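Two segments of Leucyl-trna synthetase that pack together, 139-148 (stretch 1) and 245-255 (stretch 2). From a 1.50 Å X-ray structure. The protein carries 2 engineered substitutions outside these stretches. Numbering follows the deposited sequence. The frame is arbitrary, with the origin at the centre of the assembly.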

# COMPACT_ATOMS: atom_id res chain seq x y z
N THR A 139 -1.93 -4.10 5.52
CA THR A 139 -1.47 -3.62 4.22
C THR A 139 -0.95 -4.82 3.46
O THR A 139 -0.13 -5.57 3.92
CB THR A 139 -0.34 -2.56 4.42
OG1 THR A 139 -0.89 -1.42 5.08
CG2 THR A 139 0.33 -2.21 3.09
N PHE A 140 -1.44 -5.04 2.24
CA PHE A 140 -0.98 -6.16 1.46
C PHE A 140 0.05 -5.78 0.39
O PHE A 140 -0.04 -4.68 -0.22
CB PHE A 140 -2.11 -6.85 0.69
CG PHE A 140 -3.13 -7.58 1.51
CD1 PHE A 140 -2.77 -8.64 2.37
CD2 PHE A 140 -4.49 -7.30 1.34
CE1 PHE A 140 -3.77 -9.36 3.05
CE2 PHE A 140 -5.46 -8.00 2.00
CZ PHE A 140 -5.10 -9.03 2.88
N ILE A 141 1.01 -6.68 0.21
CA ILE A 141 2.09 -6.55 -0.76
C ILE A 141 2.34 -7.88 -1.42
O ILE A 141 2.01 -8.93 -0.86
CB ILE A 141 3.37 -6.00 -0.08
CG1 ILE A 141 4.33 -5.39 -1.06
CG2 ILE A 141 4.06 -7.06 0.75
CD1 ILE A 141 5.44 -4.54 -0.43
N ASN A 142 2.83 -7.87 -2.67
CA ASN A 142 3.16 -9.13 -3.29
C ASN A 142 4.54 -9.57 -2.84
O ASN A 142 5.49 -8.89 -3.16
CB ASN A 142 3.06 -9.03 -4.81
CG ASN A 142 3.22 -10.37 -5.51
OD1 ASN A 142 3.97 -11.23 -5.11
ND2 ASN A 142 2.47 -10.54 -6.59
N PRO A 143 4.64 -10.67 -2.06
CA PRO A 143 5.94 -11.02 -1.45
C PRO A 143 7.01 -11.47 -2.47
O PRO A 143 8.21 -11.37 -2.21
CB PRO A 143 5.56 -12.18 -0.51
CG PRO A 143 4.38 -12.82 -1.18
CD PRO A 143 3.61 -11.68 -1.75
N ASN A 144 6.58 -11.88 -3.66
CA ASN A 144 7.45 -12.47 -4.65
C ASN A 144 7.98 -11.49 -5.68
O ASN A 144 8.72 -11.89 -6.58
CB ASN A 144 6.67 -13.62 -5.33
CG ASN A 144 6.41 -14.76 -4.35
OD1 ASN A 144 7.27 -15.09 -3.56
ND2 ASN A 144 5.23 -15.34 -4.38
N GLU A 145 7.58 -10.22 -5.59
CA GLU A 145 7.90 -9.21 -6.60
C GLU A 145 8.72 -8.09 -5.97
O GLU A 145 8.63 -7.83 -4.74
CB GLU A 145 6.62 -8.63 -7.20
CG GLU A 145 5.71 -9.69 -7.82
CD GLU A 145 6.22 -10.31 -9.11
OE1 GLU A 145 7.17 -9.81 -9.73
OE2 GLU A 145 5.64 -11.33 -9.51
N TYR A 146 9.51 -7.45 -6.80
CA TYR A 146 10.28 -6.29 -6.43
C TYR A 146 9.47 -5.00 -6.28
O TYR A 146 8.58 -4.69 -7.07
CB TYR A 146 11.38 -6.05 -7.44
CG TYR A 146 12.52 -7.01 -7.34
CD1 TYR A 146 13.39 -6.94 -6.26
CD2 TYR A 146 12.79 -7.94 -8.32
CE1 TYR A 146 14.45 -7.81 -6.15
CE2 TYR A 146 13.86 -8.81 -8.23
CZ TYR A 146 14.70 -8.72 -7.12
OH TYR A 146 15.76 -9.56 -7.04
N TYR A 147 9.79 -4.24 -5.26
CA TYR A 147 9.24 -2.90 -5.10
C TYR A 147 10.37 -1.89 -5.14
O TYR A 147 11.49 -2.18 -4.69
CB TYR A 147 8.38 -2.78 -3.83
CG TYR A 147 7.10 -3.55 -3.96
CD1 TYR A 147 7.07 -4.93 -3.76
CD2 TYR A 147 5.92 -2.93 -4.40
CE1 TYR A 147 5.90 -5.65 -3.92
CE2 TYR A 147 4.75 -3.63 -4.52
CZ TYR A 147 4.74 -4.99 -4.32
OH TYR A 147 3.58 -5.72 -4.51
N TYR A 148 10.06 -0.70 -5.62
CA TYR A 148 11.02 0.36 -5.81
C TYR A 148 10.83 1.45 -4.76
O TYR A 148 9.75 1.75 -4.36
CB TYR A 148 10.89 0.95 -7.25
CG TYR A 148 11.40 -0.02 -8.28
CD1 TYR A 148 10.67 -1.18 -8.59
CD2 TYR A 148 12.59 0.20 -8.95
CE1 TYR A 148 11.12 -2.09 -9.54
CE2 TYR A 148 13.03 -0.69 -9.95
CZ TYR A 148 12.30 -1.83 -10.22
OH TYR A 148 12.72 -2.73 -11.18
N THR A 245 -1.65 -12.71 -5.11
CA THR A 245 -2.57 -12.46 -6.27
C THR A 245 -2.50 -11.01 -6.72
O THR A 245 -3.09 -10.67 -7.73
CB THR A 245 -4.02 -12.75 -5.87
OG1 THR A 245 -4.28 -12.08 -4.61
CG2 THR A 245 -4.23 -14.22 -5.71
N ILE A 246 -1.82 -10.14 -5.99
CA ILE A 246 -1.60 -8.76 -6.44
C ILE A 246 -0.91 -8.76 -7.82
O ILE A 246 0.14 -9.36 -8.00
CB ILE A 246 -0.76 -7.95 -5.42
CG1 ILE A 246 -1.66 -7.68 -4.24
CG2 ILE A 246 -0.23 -6.67 -6.04
CD1 ILE A 246 -0.87 -7.14 -3.06
N LYS A 247 -1.55 -8.12 -8.80
CA LYS A 247 -1.01 -8.06 -10.15
C LYS A 247 -0.08 -6.87 -10.32
O LYS A 247 -0.46 -5.72 -10.08
CB LYS A 247 -2.17 -7.92 -11.17
CG LYS A 247 -3.10 -9.13 -11.24
CD LYS A 247 -2.39 -10.41 -11.71
CE LYS A 247 -3.27 -11.67 -11.58
NZ LYS A 247 -3.47 -12.03 -10.12
N MET A 248 1.15 -7.15 -10.75
CA MET A 248 2.16 -6.12 -10.86
C MET A 248 1.96 -5.12 -12.00
O MET A 248 2.61 -4.10 -12.02
CB MET A 248 3.53 -6.76 -10.92
CG MET A 248 3.89 -7.54 -9.65
SD MET A 248 3.55 -6.79 -8.02
CE MET A 248 4.77 -5.48 -7.94
N ASN A 249 1.03 -5.40 -12.89
CA ASN A 249 0.67 -4.47 -13.93
C ASN A 249 -0.49 -3.53 -13.57
O ASN A 249 -0.86 -2.71 -14.39
CB ASN A 249 0.43 -5.18 -15.27
CG ASN A 249 -0.73 -6.17 -15.22
OD1 ASN A 249 -1.09 -6.69 -14.18
ND2 ASN A 249 -1.29 -6.45 -16.37
N ILE A 250 -0.95 -3.55 -12.31
CA ILE A 250 -2.07 -2.74 -11.88
C ILE A 250 -1.57 -1.76 -10.81
O ILE A 250 -1.04 -2.21 -9.74
CB ILE A 250 -3.20 -3.61 -11.31
CG1 ILE A 250 -3.78 -4.56 -12.39
CG2 ILE A 250 -4.27 -2.75 -10.63
CD1 ILE A 250 -4.37 -3.82 -13.52
N SER A 251 -1.68 -0.47 -11.08
CA SER A 251 -1.38 0.59 -10.12
C SER A 251 -0.01 0.36 -9.44
O SER A 251 0.98 0.03 -10.07
CB SER A 251 -2.55 0.71 -9.15
OG SER A 251 -2.48 1.89 -8.38
N THR A 252 0.01 0.56 -8.10
CA THR A 252 1.28 0.50 -7.37
C THR A 252 1.65 -0.86 -6.73
O THR A 252 2.77 -0.97 -6.19
CB THR A 252 1.21 1.48 -6.15
OG1 THR A 252 0.10 1.12 -5.34
CG2 THR A 252 1.00 2.89 -6.61
N GLY A 253 0.72 -1.81 -6.74
CA GLY A 253 0.99 -3.18 -6.37
C GLY A 253 1.02 -3.23 -4.81
O GLY A 253 1.51 -4.22 -4.31
N ILE A 254 0.40 -2.26 -4.17
CA ILE A 254 0.26 -2.28 -2.66
C ILE A 254 -1.21 -1.96 -2.43
O ILE A 254 -1.72 -0.96 -2.97
CB ILE A 254 1.11 -1.20 -2.04
CG1 ILE A 254 2.57 -1.47 -2.37
CG2 ILE A 254 0.90 -1.24 -0.49
CD1 ILE A 254 3.52 -0.30 -2.37
N VAL A 255 -1.90 -2.80 -1.67
CA VAL A 255 -3.27 -2.53 -1.40
C VAL A 255 -3.64 -2.55 0.09
O VAL A 255 -3.16 -3.39 0.82
CB VAL A 255 -4.18 -3.48 -2.18
CG1 VAL A 255 -3.96 -3.29 -3.69
CG2 VAL A 255 -3.96 -4.90 -1.82

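Met248, Phe140 and Tyr147 cover the most surface in this contact, and each works by a different rule.

Phe140 contributes through its backbone and its side chain. It forms an antiparallel hydrogen-bonded pair with Val255, with Phe140 N donating to Val255 O at 2.8 Å and Val255 N to Phe140 O at 3.0 Å, both nearly straight. Phe140 O also receives a CA-H...O contact from Ile254 CA at 3.4 Å. Because paired residues send their side chains to the same face of the sheet, Phe140 CB meets Val255 CG2 at 3.7 Å, and Val255 CG2 lies at the edge of the phenyl ring, whose far end leads away. Ile246 CD1 fills in beside it, 4.0 Å from Phe140 CB.

Tyr147 closes a loop of polar demands. Its hydroxyl donates to the carbonyl of Gly253, Tyr147 OH to Gly253 O at 2.6 Å, and accepts from the backbone of its own stretch, Asn142 N to Tyr147 OH at 2.9 Å. One buried OH thus serves two main-chain groups, tying the turn ending at Gly253 to the one beginning at Asn142. Gly253 suits the site: its phi is positive, and a CB there would sit 3.2 Å from Met248 CE. The ring still offers apolar surface, with Tyr147 CE2 3.7 Å from Ile254 CG1.

Met248, the residue with the most covered area, packs with all three chi angles in m. Its CG lies 3.4 Å from Glu145 CG, its SD 3.9 Å from Asn142 CB, and its CE 3.7 Å from Tyr147 CZ. The sulfur, Met248 SD, sits 5.2 Å from the centroid of the Tyr147 ring, approaching obliquely.

Beside this packing, Asn142 ND2 donates to Ile246 O at 3.0 Å, while Asn142 OD1 accepts from Asn144 N at 3.1 Å within its own turn. A single amide thereby serves both the local fold and the contact.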